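Local atomic coordinates of Alr4995 protein (Nostoc sp., PDB entry 6LRF), a protein that acts as a bifunctional arginine dihydrolase and ornithine cyclodeaminase, probably converting arginine to ornithine and then ornithine to proline. Residues F7-P12 with Q42-I47; R130-G135 with P146-W151; G406-T411 with L417-K422; A519-N524 with K622-A627; I526-I531 with L558-T563. All coordinates share one frame; numbering follows the deposited sequence.

Interaction 1: residues F7-P12 with Q42-I47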
# COMPACT_ATOMS: atom_id res chain seq x y z
N PHE B 7 20.62 -57.45 -8.71
CA PHE B 7 20.31 -56.33 -7.82
C PHE B 7 20.63 -56.70 -6.39
O PHE B 7 20.44 -57.85 -6.00
CB PHE B 7 18.84 -55.92 -7.91
CG PHE B 7 18.47 -55.30 -9.22
CD1 PHE B 7 18.50 -53.91 -9.37
CD2 PHE B 7 18.08 -56.09 -10.29
CE1 PHE B 7 18.16 -53.32 -10.58
CE2 PHE B 7 17.73 -55.51 -11.51
CZ PHE B 7 17.77 -54.11 -11.65
N LEU B 8 21.10 -55.73 -5.62
CA LEU B 8 21.34 -55.92 -4.20
C LEU B 8 20.18 -55.34 -3.40
O LEU B 8 19.79 -54.20 -3.65
CB LEU B 8 22.63 -55.25 -3.80
CG LEU B 8 22.97 -55.32 -2.33
CD1 LEU B 8 23.21 -56.77 -1.96
CD2 LEU B 8 24.20 -54.48 -2.11
N MSE B 9 19.64 -56.11 -2.46
CA MSE B 9 18.60 -55.60 -1.56
C MSE B 9 18.92 -55.95 -0.12
O MSE B 9 19.94 -56.56 0.18
CB MSE B 9 17.23 -56.15 -1.93
CG MSE B 9 16.77 -55.74 -3.31
SE MSE B 9 14.93 -56.28 -3.77
CE MSE B 9 13.93 -55.24 -2.43
N CYS B 10 18.06 -55.53 0.79
CA CYS B 10 18.26 -55.84 2.19
C CYS B 10 16.91 -55.88 2.87
O CYS B 10 16.18 -54.88 2.87
CB CYS B 10 19.19 -54.83 2.85
SG CYS B 10 19.50 -55.13 4.60
N PRO B 11 16.56 -57.05 3.43
CA PRO B 11 15.25 -57.28 4.05
C PRO B 11 15.00 -56.38 5.26
O PRO B 11 15.94 -56.01 5.97
CB PRO B 11 15.30 -58.77 4.44
CG PRO B 11 16.75 -59.07 4.58
CD PRO B 11 17.42 -58.24 3.52
N PRO B 12 13.73 -56.03 5.50
CA PRO B 12 13.33 -55.08 6.54
C PRO B 12 13.29 -55.65 7.96
O PRO B 12 12.43 -55.22 8.73
CB PRO B 12 11.91 -54.68 6.11
CG PRO B 12 11.41 -55.85 5.35
CD PRO B 12 12.59 -56.41 4.64
N GLN B 42 8.53 -57.67 0.42
CA GLN B 42 8.45 -58.98 -0.23
C GLN B 42 7.83 -58.85 -1.61
O GLN B 42 8.27 -59.50 -2.56
CB GLN B 42 7.66 -59.97 0.63
CG GLN B 42 8.42 -60.46 1.85
CD GLN B 42 9.52 -61.46 1.50
OE1 GLN B 42 9.46 -62.12 0.46
NE2 GLN B 42 10.53 -61.56 2.36
N GLY B 43 6.81 -58.01 -1.73
CA GLY B 43 6.18 -57.77 -3.01
C GLY B 43 7.17 -57.30 -4.06
O GLY B 43 7.19 -57.81 -5.19
N LEU B 44 8.00 -56.32 -3.68
CA LEU B 44 9.07 -55.82 -4.56
C LEU B 44 10.09 -56.92 -4.86
O LEU B 44 10.43 -57.19 -6.03
CB LEU B 44 9.76 -54.63 -3.90
CG LEU B 44 10.95 -54.06 -4.68
CD1 LEU B 44 10.51 -53.68 -6.09
CD2 LEU B 44 11.52 -52.87 -3.93
N TYR B 45 10.56 -57.53 -3.79
CA TYR B 45 11.49 -58.64 -3.85
C TYR B 45 11.00 -59.73 -4.80
O TYR B 45 11.73 -60.14 -5.72
CB TYR B 45 11.69 -59.20 -2.44
CG TYR B 45 12.67 -60.34 -2.35
CD1 TYR B 45 13.95 -60.22 -2.85
CD2 TYR B 45 12.31 -61.53 -1.74
CE1 TYR B 45 14.85 -61.26 -2.76
CE2 TYR B 45 13.20 -62.58 -1.64
CZ TYR B 45 14.47 -62.44 -2.16
OH TYR B 45 15.36 -63.49 -2.06
N GLN B 46 9.76 -60.16 -4.61
CA GLN B 46 9.19 -61.23 -5.43
C GLN B 46 9.10 -60.82 -6.91
O GLN B 46 9.48 -61.60 -7.79
CB GLN B 46 7.79 -61.63 -4.92
CG GLN B 46 7.75 -62.29 -3.54
CD GLN B 46 8.58 -63.56 -3.44
OE1 GLN B 46 8.68 -64.32 -4.41
NE2 GLN B 46 9.16 -63.81 -2.26
N ILE B 47 8.61 -59.61 -7.17
CA ILE B 47 8.49 -59.12 -8.55
C ILE B 47 9.85 -59.04 -9.23
O ILE B 47 10.01 -59.48 -10.38
CB ILE B 47 7.83 -57.73 -8.60
CG1 ILE B 47 6.37 -57.81 -8.17
CG2 ILE B 47 7.91 -57.18 -10.01
CD1 ILE B 47 5.72 -56.45 -7.97
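M9 of strand 6-9 reaches out to L44 and Y45 of helix 34-49. The strand, this helix and the parallel neighbouring strand 53-56 form a beta-alpha-beta crossover in the guanidine-modifying enzyme (GME) domain. Aliphatic packing comes first. M9 is modelled as selenomethionine, and its methyl CE touches L44 at CD2 (3.7 Å) and at CG (3.9 Å). The chain of M9 bends at its third torsion (chi3 64°). That bend swings CE off the line of the chain and onto L44, across which it lies obliquely.

The second kind is selenium beside an aromatic ring. M9 SE sits at the rim of the Y45 ring, near the ring plane, 4.2 Å from Y45 CD1. Y45 stacks on W41, one turn back, and M9 also touches W41, V54 and L56. The selenium side chain is thus buried in the layer between helix and strand.

Between the two segments there is no polar bond; the helix carries one side-chain pair of its own. Q46 and Q42 pair one turn apart on the helix. Q46 NE2 donates to Q42 OE1 at 3.2 Å, with the partner nearly in the Q46 amide plane.

Interaction 2: residues R130-G135 with P146-W151; sequences RWLWAG and PYLAKW
L148 lays its branch CD1 over L132 and A134. It joins the helix to the first strand of a beta-alpha-beta unit, made of strand 132-136, helix 145-152 and strand 155-160, in the GME domain. CD1 is 4.0 Å from L132 CD2 and 4.2 Å from A134 CB. The two leucine side chains cross at about a right angle. L132 CD2 also meets the root of the L148 side chain, with L148 CB 4.2 Å away. In L132, CG stands opposite the backbone N (chi1 174°), which lets CD2 extend from the strand to the helix. All three residues are buried, and the contact between the segments is purely apolar. F117 also packs on L148, while A123 and L125 of strand 123-125 pack on L132.

L132 and A134 alternate with two tryptophans that do not face the helix. W131 brings its CD1 over one face of the W133 indole, 3.7 Å above the plane. W133 CD1 in turn lies in the plane of the W131 ring, at its edge. Next along, W131 CH2 lies over one face of the R130 guanidinium, off toward its rim. R130 NH2 forms a salt bridge with D126.

On the helix, Y147 and W151 come together one turn apart, and W151 also stacks on Y109. Y147 CD1 lies 3.5 Å above the plane of the W151 ring, offset toward its rim.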
# COMPACT_ATOMS: atom_id res chain seq x y z
N ARG B 130 26.72 -43.95 -21.37
CA ARG B 130 27.54 -42.91 -22.01
C ARG B 130 28.18 -41.95 -21.01
O ARG B 130 29.31 -41.47 -21.22
CB ARG B 130 26.68 -42.13 -23.02
CG ARG B 130 26.17 -42.99 -24.19
CD ARG B 130 25.11 -42.26 -25.00
NE ARG B 130 23.90 -42.01 -24.21
CZ ARG B 130 23.00 -41.09 -24.52
NH1 ARG B 130 23.16 -40.34 -25.60
NH2 ARG B 130 21.93 -40.91 -23.74
N TRP B 131 27.47 -41.68 -19.92
CA TRP B 131 27.97 -40.79 -18.88
C TRP B 131 27.29 -41.09 -17.56
O TRP B 131 26.35 -41.90 -17.50
CB TRP B 131 27.75 -39.32 -19.26
CG TRP B 131 26.34 -39.03 -19.68
CD1 TRP B 131 25.22 -39.01 -18.89
CD2 TRP B 131 25.90 -38.73 -21.01
NE1 TRP B 131 24.10 -38.72 -19.65
CE2 TRP B 131 24.50 -38.55 -20.95
CE3 TRP B 131 26.55 -38.61 -22.24
CZ2 TRP B 131 23.74 -38.24 -22.08
CZ3 TRP B 131 25.80 -38.31 -23.36
CH2 TRP B 131 24.41 -38.12 -23.27
N LEU B 132 27.77 -40.44 -16.51
CA LEU B 132 27.18 -40.53 -15.18
C LEU B 132 26.55 -39.19 -14.77
O LEU B 132 27.21 -38.14 -14.80
CB LEU B 132 28.24 -40.92 -14.14
CG LEU B 132 27.76 -40.92 -12.70
CD1 LEU B 132 26.77 -42.04 -12.49
CD2 LEU B 132 28.93 -41.03 -11.72
N TRP B 133 25.28 -39.23 -14.37
CA TRP B 133 24.61 -38.09 -13.78
C TRP B 133 24.86 -38.08 -12.28
O TRP B 133 24.49 -39.03 -11.61
CB TRP B 133 23.10 -38.15 -14.02
CG TRP B 133 22.63 -38.20 -15.48
CD1 TRP B 133 22.21 -39.30 -16.18
CD2 TRP B 133 22.46 -37.08 -16.36
NE1 TRP B 133 21.81 -38.94 -17.45
CE2 TRP B 133 21.95 -37.58 -17.58
CE3 TRP B 133 22.69 -35.70 -16.23
CZ2 TRP B 133 21.68 -36.75 -18.67
CZ3 TRP B 133 22.42 -34.88 -17.32
CH2 TRP B 133 21.92 -35.41 -18.52
N ALA B 134 25.45 -37.02 -11.73
CA ALA B 134 25.67 -36.94 -10.28
C ALA B 134 24.95 -35.76 -9.66
O ALA B 134 25.12 -34.63 -10.11
CB ALA B 134 27.15 -36.85 -9.96
N GLY B 135 24.22 -36.01 -8.58
CA GLY B 135 23.52 -34.95 -7.86
C GLY B 135 24.35 -34.29 -6.78
O GLY B 135 25.33 -34.86 -6.29
N PRO B 146 34.54 -35.16 -9.07
CA PRO B 146 35.78 -35.53 -9.78
C PRO B 146 36.37 -36.89 -9.37
O PRO B 146 37.07 -37.51 -10.17
CB PRO B 146 36.76 -34.41 -9.40
CG PRO B 146 35.85 -33.22 -9.09
CD PRO B 146 34.67 -33.84 -8.40
N TYR B 147 36.11 -37.34 -8.14
CA TYR B 147 36.57 -38.64 -7.68
C TYR B 147 35.82 -39.73 -8.43
O TYR B 147 36.41 -40.74 -8.84
CB TYR B 147 36.34 -38.79 -6.18
CG TYR B 147 37.30 -37.99 -5.32
CD1 TYR B 147 38.50 -38.54 -4.88
CD2 TYR B 147 36.99 -36.69 -4.91
CE1 TYR B 147 39.38 -37.80 -4.08
CE2 TYR B 147 37.86 -35.95 -4.12
CZ TYR B 147 39.05 -36.52 -3.70
OH TYR B 147 39.91 -35.80 -2.91
N LEU B 148 34.52 -39.52 -8.62
CA LEU B 148 33.70 -40.48 -9.31
C LEU B 148 34.23 -40.67 -10.72
O LEU B 148 34.31 -41.80 -11.24
CB LEU B 148 32.25 -40.03 -9.37
CG LEU B 148 31.60 -39.66 -8.05
CD1 LEU B 148 30.15 -39.31 -8.31
CD2 LEU B 148 31.71 -40.82 -7.09
N ALA B 149 34.59 -39.56 -11.34
CA ALA B 149 35.00 -39.56 -12.73
C ALA B 149 36.33 -40.30 -12.89
O ALA B 149 36.50 -41.11 -13.79
CB ALA B 149 35.10 -38.15 -13.24
N LYS B 150 37.27 -39.98 -12.01
CA LYS B 150 38.62 -40.56 -12.00
C LYS B 150 38.60 -42.06 -11.70
O LYS B 150 39.25 -42.84 -12.37
CB LYS B 150 39.48 -39.82 -10.97
CG LYS B 150 40.89 -40.35 -10.82
CD LYS B 150 41.70 -39.52 -9.81
CE LYS B 150 41.09 -39.60 -8.41
NZ LYS B 150 42.03 -39.04 -7.39
N TRP B 151 37.82 -42.44 -10.69
CA TRP B 151 37.79 -43.83 -10.22
C TRP B 151 36.90 -44.74 -11.05
O TRP B 151 37.13 -45.96 -11.09
CB TRP B 151 37.31 -43.87 -8.78
CG TRP B 151 38.32 -43.40 -7.80
CD1 TRP B 151 39.68 -43.34 -7.97
CD2 TRP B 151 38.07 -42.94 -6.47
NE1 TRP B 151 40.28 -42.86 -6.83
CE2 TRP B 151 39.31 -42.62 -5.89
CE3 TRP B 151 36.90 -42.76 -5.72
CZ2 TRP B 151 39.43 -42.14 -4.60
CZ3 TRP B 151 37.02 -42.29 -4.42
CH2 TRP B 151 38.27 -41.98 -3.88

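Interaction 3: residues G406-T411 with L417-K422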
# COMPACT_ATOMS: atom_id res chain seq x y z
N GLY B 406 28.09 -2.59 -18.93
CA GLY B 406 28.87 -2.33 -20.13
C GLY B 406 29.85 -3.46 -20.40
O GLY B 406 29.91 -4.43 -19.63
N ALA B 407 30.59 -3.33 -21.50
CA ALA B 407 31.76 -4.16 -21.73
C ALA B 407 33.01 -3.32 -21.49
O ALA B 407 32.95 -2.09 -21.45
CB ALA B 407 31.75 -4.73 -23.15
N ILE B 408 34.15 -3.97 -21.31
CA ILE B 408 35.38 -3.21 -21.12
C ILE B 408 36.26 -3.37 -22.34
O ILE B 408 36.71 -4.47 -22.66
CB ILE B 408 36.11 -3.66 -19.85
CG1 ILE B 408 35.19 -3.47 -18.64
CG2 ILE B 408 37.40 -2.87 -19.65
CD1 ILE B 408 35.84 -3.85 -17.33
N ALA B 409 36.49 -2.26 -23.05
CA ALA B 409 37.30 -2.27 -24.26
C ALA B 409 38.72 -1.81 -23.93
O ALA B 409 38.92 -0.90 -23.13
CB ALA B 409 36.67 -1.38 -25.33
N ILE B 410 39.70 -2.45 -24.54
CA ILE B 410 41.10 -2.18 -24.27
C ILE B 410 41.72 -1.74 -25.57
O ILE B 410 41.54 -2.40 -26.60
CB ILE B 410 41.87 -3.44 -23.77
CG1 ILE B 410 41.16 -4.08 -22.58
CG2 ILE B 410 43.32 -3.07 -23.40
CD1 ILE B 410 41.05 -3.15 -21.38
N THR B 411 42.44 -0.63 -25.53
CA THR B 411 43.14 -0.19 -26.72
C THR B 411 44.52 0.41 -26.37
O THR B 411 44.75 0.91 -25.26
CB THR B 411 42.27 0.80 -27.54
OG1 THR B 411 43.00 1.25 -28.68
CG2 THR B 411 41.87 1.98 -26.70
N LEU B 417 48.17 2.41 -22.68
CA LEU B 417 47.02 1.51 -22.64
C LEU B 417 45.78 2.20 -22.12
O LEU B 417 45.82 2.86 -21.09
CB LEU B 417 47.33 0.31 -21.75
CG LEU B 417 48.10 -0.83 -22.38
CD1 LEU B 417 48.54 -1.78 -21.28
CD2 LEU B 417 47.23 -1.54 -23.39
N LEU B 418 44.67 2.05 -22.83
CA LEU B 418 43.42 2.62 -22.37
C LEU B 418 42.36 1.54 -22.16
O LEU B 418 42.09 0.73 -23.06
CB LEU B 418 42.92 3.66 -23.37
CG LEU B 418 41.56 4.25 -23.06
CD1 LEU B 418 41.58 5.02 -21.72
CD2 LEU B 418 41.15 5.14 -24.21
N ALA B 419 41.77 1.51 -20.96
CA ALA B 419 40.67 0.60 -20.66
C ALA B 419 39.41 1.42 -20.45
O ALA B 419 39.37 2.31 -19.61
CB ALA B 419 40.97 -0.25 -19.43
N GLN B 420 38.39 1.12 -21.25
CA GLN B 420 37.17 1.92 -21.33
C GLN B 420 35.91 1.08 -21.19
O GLN B 420 35.67 0.18 -21.98
CB GLN B 420 37.08 2.64 -22.67
CG GLN B 420 37.43 4.09 -22.71
CD GLN B 420 37.40 4.61 -24.14
OE1 GLN B 420 37.88 3.94 -25.06
NE2 GLN B 420 36.82 5.79 -24.33
N CYS B 421 35.09 1.44 -20.23
CA CYS B 421 33.75 0.91 -20.13
C CYS B 421 32.85 1.48 -21.25
O CYS B 421 32.71 2.70 -21.38
CB CYS B 421 33.23 1.25 -18.75
SG CYS B 421 31.88 0.33 -18.21
N LYS B 422 32.28 0.61 -22.06
CA LYS B 422 31.43 1.05 -23.16
C LYS B 422 30.14 0.25 -23.14
O LYS B 422 30.17 -0.95 -22.89
CB LYS B 422 32.11 0.85 -24.52
CG LYS B 422 33.28 1.78 -24.82
CD LYS B 422 33.83 1.42 -26.19
CE LYS B 422 34.34 2.62 -26.97
NZ LYS B 422 34.28 2.33 -28.45
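I410 folds its side chain over A419, its partner across the beta hairpin of strands 407-413 and 416-422. The hairpin lies in the interior of a seven-strand mixed sheet. I410 and A419 are a non-hydrogen-bonded antiparallel pair. Two successive turns in I410 (chi1 -52°, chi2 -62°) curl CD1 back toward the partner strand. CD1 comes to 3.5 Å from A419 CB, a tight carbon contact. The other branch, I410 CG2, points along the hairpin to L417 CD2 at 4.2 Å, and the two side chains meet at a slant. V390 of strand 388-392 touches both I410 and A419. I408 and C421 lie on this same face.

A407, A409, T411, L418, Q420 and K422 occupy the other face. T411 and L418 run side by side and point the same way. T411 holds OG1 opposite its backbone N (chi1 178°). This puts CG2 in the crowded position between backbone N and carbonyl carbon, where it meets L418 CB at 3.9 Å. K422 reaches diagonally, with CD 4.1 Å from A409 CB. Its bent chain continues beyond that point, and NZ forms a salt bridge with E431.

Six backbone bonds hold the ladder, two for each hydrogen-bonded pair: A407 with K422, A409 with Q420, and T411 with L418. Strands 432-435 and 395-400 flank the hairpin and bond to its outer edges. At the end of these segments toward the turn, L418 N donates to T411 O at 2.7 Å and almost straight.

Interaction 4: residues A519-N524 with K622-A627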
# COMPACT_ATOMS: atom_id res chain seq x y z
N ALA B 519 -2.52 -8.43 -31.63
CA ALA B 519 -1.37 -7.54 -31.60
C ALA B 519 -0.84 -7.42 -30.19
O ALA B 519 -1.59 -7.52 -29.23
CB ALA B 519 -1.73 -6.16 -32.16
N LEU B 520 0.46 -7.20 -30.07
CA LEU B 520 1.13 -7.07 -28.79
C LEU B 520 1.94 -5.77 -28.74
O LEU B 520 2.79 -5.51 -29.58
CB LEU B 520 2.03 -8.27 -28.56
CG LEU B 520 2.82 -8.24 -27.26
CD1 LEU B 520 1.86 -8.27 -26.12
CD2 LEU B 520 3.75 -9.45 -27.21
N LEU B 521 1.66 -4.95 -27.73
CA LEU B 521 2.36 -3.68 -27.56
C LEU B 521 3.09 -3.67 -26.23
O LEU B 521 2.50 -4.00 -25.20
CB LEU B 521 1.38 -2.51 -27.63
CG LEU B 521 0.47 -2.49 -28.86
CD1 LEU B 521 -0.51 -1.30 -28.80
CD2 LEU B 521 1.32 -2.42 -30.12
N GLY B 522 4.37 -3.32 -26.24
CA GLY B 522 5.11 -3.26 -25.00
C GLY B 522 6.40 -2.49 -25.12
O GLY B 522 6.58 -1.70 -26.05
N GLY B 523 7.31 -2.72 -24.18
CA GLY B 523 8.59 -2.06 -24.20
C GLY B 523 9.74 -3.03 -24.43
O GLY B 523 9.53 -4.23 -24.68
N ASN B 524 10.95 -2.50 -24.32
CA ASN B 524 12.17 -3.29 -24.46
C ASN B 524 12.19 -4.41 -23.42
O ASN B 524 12.49 -5.56 -23.73
CB ASN B 524 13.39 -2.38 -24.30
CG ASN B 524 14.68 -3.03 -24.76
OD1 ASN B 524 14.84 -3.34 -25.96
ND2 ASN B 524 15.62 -3.22 -23.83
N LYS B 622 -1.63 2.63 -35.21
CA LYS B 622 -2.00 1.80 -36.34
C LYS B 622 -2.53 0.44 -35.90
O LYS B 622 -3.58 -0.02 -36.36
CB LYS B 622 -0.81 1.62 -37.29
CG LYS B 622 -1.17 0.84 -38.55
CD LYS B 622 0.03 0.71 -39.48
CE LYS B 622 1.12 -0.18 -38.90
NZ LYS B 622 0.70 -1.62 -38.84
N HIS B 623 -1.83 -0.22 -34.99
CA HIS B 623 -2.28 -1.53 -34.55
C HIS B 623 -3.52 -1.45 -33.67
O HIS B 623 -4.24 -2.42 -33.52
CB HIS B 623 -1.15 -2.27 -33.84
CG HIS B 623 -0.06 -2.68 -34.76
ND1 HIS B 623 -0.25 -3.63 -35.74
CD2 HIS B 623 1.22 -2.26 -34.87
CE1 HIS B 623 0.88 -3.78 -36.41
NE2 HIS B 623 1.78 -2.97 -35.91
N LEU B 624 -3.77 -0.27 -33.09
CA LEU B 624 -4.97 -0.10 -32.29
C LEU B 624 -6.24 0.02 -33.14
O LEU B 624 -7.34 -0.22 -32.65
CB LEU B 624 -4.82 1.11 -31.38
CG LEU B 624 -3.90 0.91 -30.16
CD1 LEU B 624 -3.82 2.18 -29.34
CD2 LEU B 624 -4.42 -0.23 -29.31
N GLU B 625 -6.10 0.38 -34.41
CA GLU B 625 -7.26 0.53 -35.30
C GLU B 625 -8.07 -0.76 -35.38
O GLU B 625 -7.50 -1.83 -35.59
CB GLU B 625 -6.81 0.94 -36.71
CG GLU B 625 -6.23 2.35 -36.78
CD GLU B 625 -5.71 2.73 -38.17
OE1 GLU B 625 -5.78 1.90 -39.10
OE2 GLU B 625 -5.24 3.88 -38.32
N GLY B 626 -9.38 -0.66 -35.17
CA GLY B 626 -10.26 -1.82 -35.22
C GLY B 626 -10.35 -2.65 -33.95
O GLY B 626 -11.10 -3.63 -33.89
N ALA B 627 -9.58 -2.29 -32.92
CA ALA B 627 -9.59 -3.05 -31.66
C ALA B 627 -10.96 -3.05 -30.98
O ALA B 627 -11.59 -2.00 -30.86
CB ALA B 627 -8.53 -2.48 -30.70
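L521 and L624 meet through methyl groups, L521 CD1 lying 4.1 Å from L624 CD2, with the two side chains set aslant. H623 adds its CB rather than its ring. H623 CB is 4.3 Å from A519 CB and 4.5 Å from L521 CD2. The contact is aliphatic, at ordinary van der Waals distances. In L624, CG stands opposite the carbonyl carbon (chi1 -76°), and its CD2 turns in to L521.

The H623 ring has another neighbour. K622 NZ stands 3.1 Å above one ring face, offset toward the rim. Behind these residues the helix comes to its end. E625 N bonds to K622 O at 3.2 Å. A type II turn then runs from L624 to A627, closed by A627 N bonding to L624 O at 3.1 Å. G626 takes the third place in this turn, with a positive phi of 83°. K490 NZ donates to both H623 O and E625 O, and so ties down this end of the helix. On the strand side, Y620 OH bonds to G522 O.

The surroundings are those of a Rossmann fold with strand order 321456. Strand 519-523 lies between the parallel strands 594-597 and 491-495. V492 and V595 pack on L521, and V642 of helix 637-645 touches both L521 and L624. Helix 613-624 belongs to the crossover from edge strand 594-597 to strand 629-633, and it packs over strand 519-523 on the way.

Interaction 5: residues I526-I531 with L558-T563; sequences IAVHDI and LKVINT
In the helix that packs V560 and I561 on V528 and I531, the carbonyl O of K559 is gripped twice by T563. T563 OG1 donates at 2.8 Å to K559 O and stands above the carbonyl plane. T563 N donates to K559 O at 2.9 Å from the opposite face. The OG1 bond folds the T563 side chain back on its own helix.

Between helices 524-536 and 554-567 the contact is aliphatic. The short segments cross at 107°, with axes 9.6 Å apart. I561 CG1 nestles between the two methyls of V528, 3.8 Å from V528 CG1 and 3.8 Å from V528 CG2. The side chains cross at about a right angle. V560 CG1 packs on I531 CG2 at 3.6 Å. With CG1 of V560 opposite its backbone N (chi1 165°), that methyl lies toward I531. L606 also touches V528, and M536 touches V560.

Polar side chains turn to other partners: D530 to the backbone N of V583 and M584, H529 to S539, N562 to A376. Between these two segments of the Rossmann-fold region the hold is therefore burial and shape fit of branched side chains, not directional bonds.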
# COMPACT_ATOMS: atom_id res chain seq x y z
N ILE B 526 9.94 -6.14 -21.46
CA ILE B 526 9.15 -7.37 -21.47
C ILE B 526 9.72 -8.39 -22.46
O ILE B 526 9.75 -9.58 -22.19
CB ILE B 526 7.66 -7.13 -21.80
CG1 ILE B 526 6.96 -8.49 -21.90
CG2 ILE B 526 7.49 -6.38 -23.12
CD1 ILE B 526 5.69 -8.56 -21.15
N ALA B 527 10.22 -7.92 -23.60
CA ALA B 527 10.83 -8.80 -24.57
C ALA B 527 12.13 -9.40 -24.04
O ALA B 527 12.35 -10.59 -24.20
CB ALA B 527 11.10 -8.05 -25.88
N VAL B 528 12.98 -8.59 -23.41
CA VAL B 528 14.22 -9.16 -22.89
C VAL B 528 13.94 -10.18 -21.77
O VAL B 528 14.55 -11.24 -21.75
CB VAL B 528 15.21 -8.10 -22.35
CG1 VAL B 528 16.47 -8.78 -21.82
CG2 VAL B 528 15.59 -7.09 -23.43
N HIS B 529 13.03 -9.85 -20.85
CA HIS B 529 12.72 -10.76 -19.75
C HIS B 529 12.08 -12.05 -20.23
O HIS B 529 12.37 -13.12 -19.70
CB HIS B 529 11.80 -10.07 -18.73
CG HIS B 529 12.51 -9.08 -17.86
ND1 HIS B 529 13.00 -9.41 -16.62
CD2 HIS B 529 12.85 -7.79 -18.07
CE1 HIS B 529 13.59 -8.36 -16.09
NE2 HIS B 529 13.51 -7.36 -16.95
N ASP B 530 11.19 -11.95 -21.21
CA ASP B 530 10.53 -13.13 -21.76
C ASP B 530 11.57 -14.03 -22.42
O ASP B 530 11.58 -15.25 -22.21
CB ASP B 530 9.47 -12.73 -22.78
CG ASP B 530 8.93 -13.93 -23.56
OD1 ASP B 530 8.22 -14.78 -22.95
OD2 ASP B 530 9.18 -14.00 -24.78
N ILE B 531 12.46 -13.43 -23.19
CA ILE B 531 13.47 -14.21 -23.87
C ILE B 531 14.44 -14.80 -22.84
O ILE B 531 14.77 -15.97 -22.91
CB ILE B 531 14.19 -13.38 -24.93
CG1 ILE B 531 13.18 -13.02 -26.03
CG2 ILE B 531 15.36 -14.16 -25.51
CD1 ILE B 531 13.70 -12.08 -27.10
N LEU B 558 22.25 -9.28 -19.88
CA LEU B 558 23.11 -8.69 -20.90
C LEU B 558 23.46 -9.69 -21.99
O LEU B 558 23.55 -9.32 -23.17
CB LEU B 558 24.40 -8.15 -20.26
CG LEU B 558 24.37 -6.67 -19.89
CD1 LEU B 558 24.37 -5.81 -21.16
CD2 LEU B 558 23.15 -6.35 -19.03
N LYS B 559 23.67 -10.96 -21.62
CA LYS B 559 23.93 -12.01 -22.61
C LYS B 559 22.80 -12.11 -23.60
O LYS B 559 23.02 -12.24 -24.81
CB LYS B 559 24.13 -13.38 -21.95
CG LYS B 559 24.05 -14.53 -22.94
CD LYS B 559 24.61 -15.83 -22.37
CE LYS B 559 24.81 -16.86 -23.47
NZ LYS B 559 25.73 -17.96 -23.04
N VAL B 560 21.57 -12.07 -23.10
CA VAL B 560 20.42 -12.18 -23.98
C VAL B 560 20.36 -10.99 -24.93
O VAL B 560 20.10 -11.15 -26.12
CB VAL B 560 19.10 -12.28 -23.17
CG1 VAL B 560 17.89 -12.03 -24.08
CG2 VAL B 560 19.01 -13.64 -22.47
N ILE B 561 20.61 -9.79 -24.40
CA ILE B 561 20.54 -8.59 -25.22
C ILE B 561 21.60 -8.65 -26.31
O ILE B 561 21.30 -8.44 -27.49
CB ILE B 561 20.69 -7.32 -24.37
CG1 ILE B 561 19.43 -7.15 -23.50
CG2 ILE B 561 20.92 -6.10 -25.28
CD1 ILE B 561 19.52 -6.02 -22.48
N ASN B 562 22.83 -8.96 -25.91
CA ASN B 562 23.91 -9.11 -26.87
C ASN B 562 23.65 -10.18 -27.95
O ASN B 562 23.97 -10.00 -29.12
CB ASN B 562 25.21 -9.45 -26.14
CG ASN B 562 26.41 -9.22 -27.01
OD1 ASN B 562 26.65 -8.09 -27.44
ND2 ASN B 562 27.18 -10.29 -27.28
N THR B 563 23.07 -11.30 -27.54
CA THR B 563 22.79 -12.38 -28.49
C THR B 563 21.74 -11.97 -29.53
O THR B 563 21.90 -12.24 -30.73
CB THR B 563 22.33 -13.64 -27.72
OG1 THR B 563 23.38 -14.06 -26.85
CG2 THR B 563 21.99 -14.77 -28.67

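In the fold
From the N terminus, interaction 1 closes a loop of 29 residues and ties the first strand to the helix after it. Interaction 2 follows in series and closes a short loop in the same GME region, with centres about 27 Å apart. Interaction 3 is the hairpin of a separate sheet, far from interaction 1 (centres about 65 Å apart). Interactions 4 and 5 both belong to the Rossmann-fold region. The two segments of interaction 5 fall between those of interaction 4, and strand 519-523 runs straight into helix 524-536. Interactions 3 and 5 come close, with nearest atoms about 5 Å apart, but do not touch. None of the loops cross.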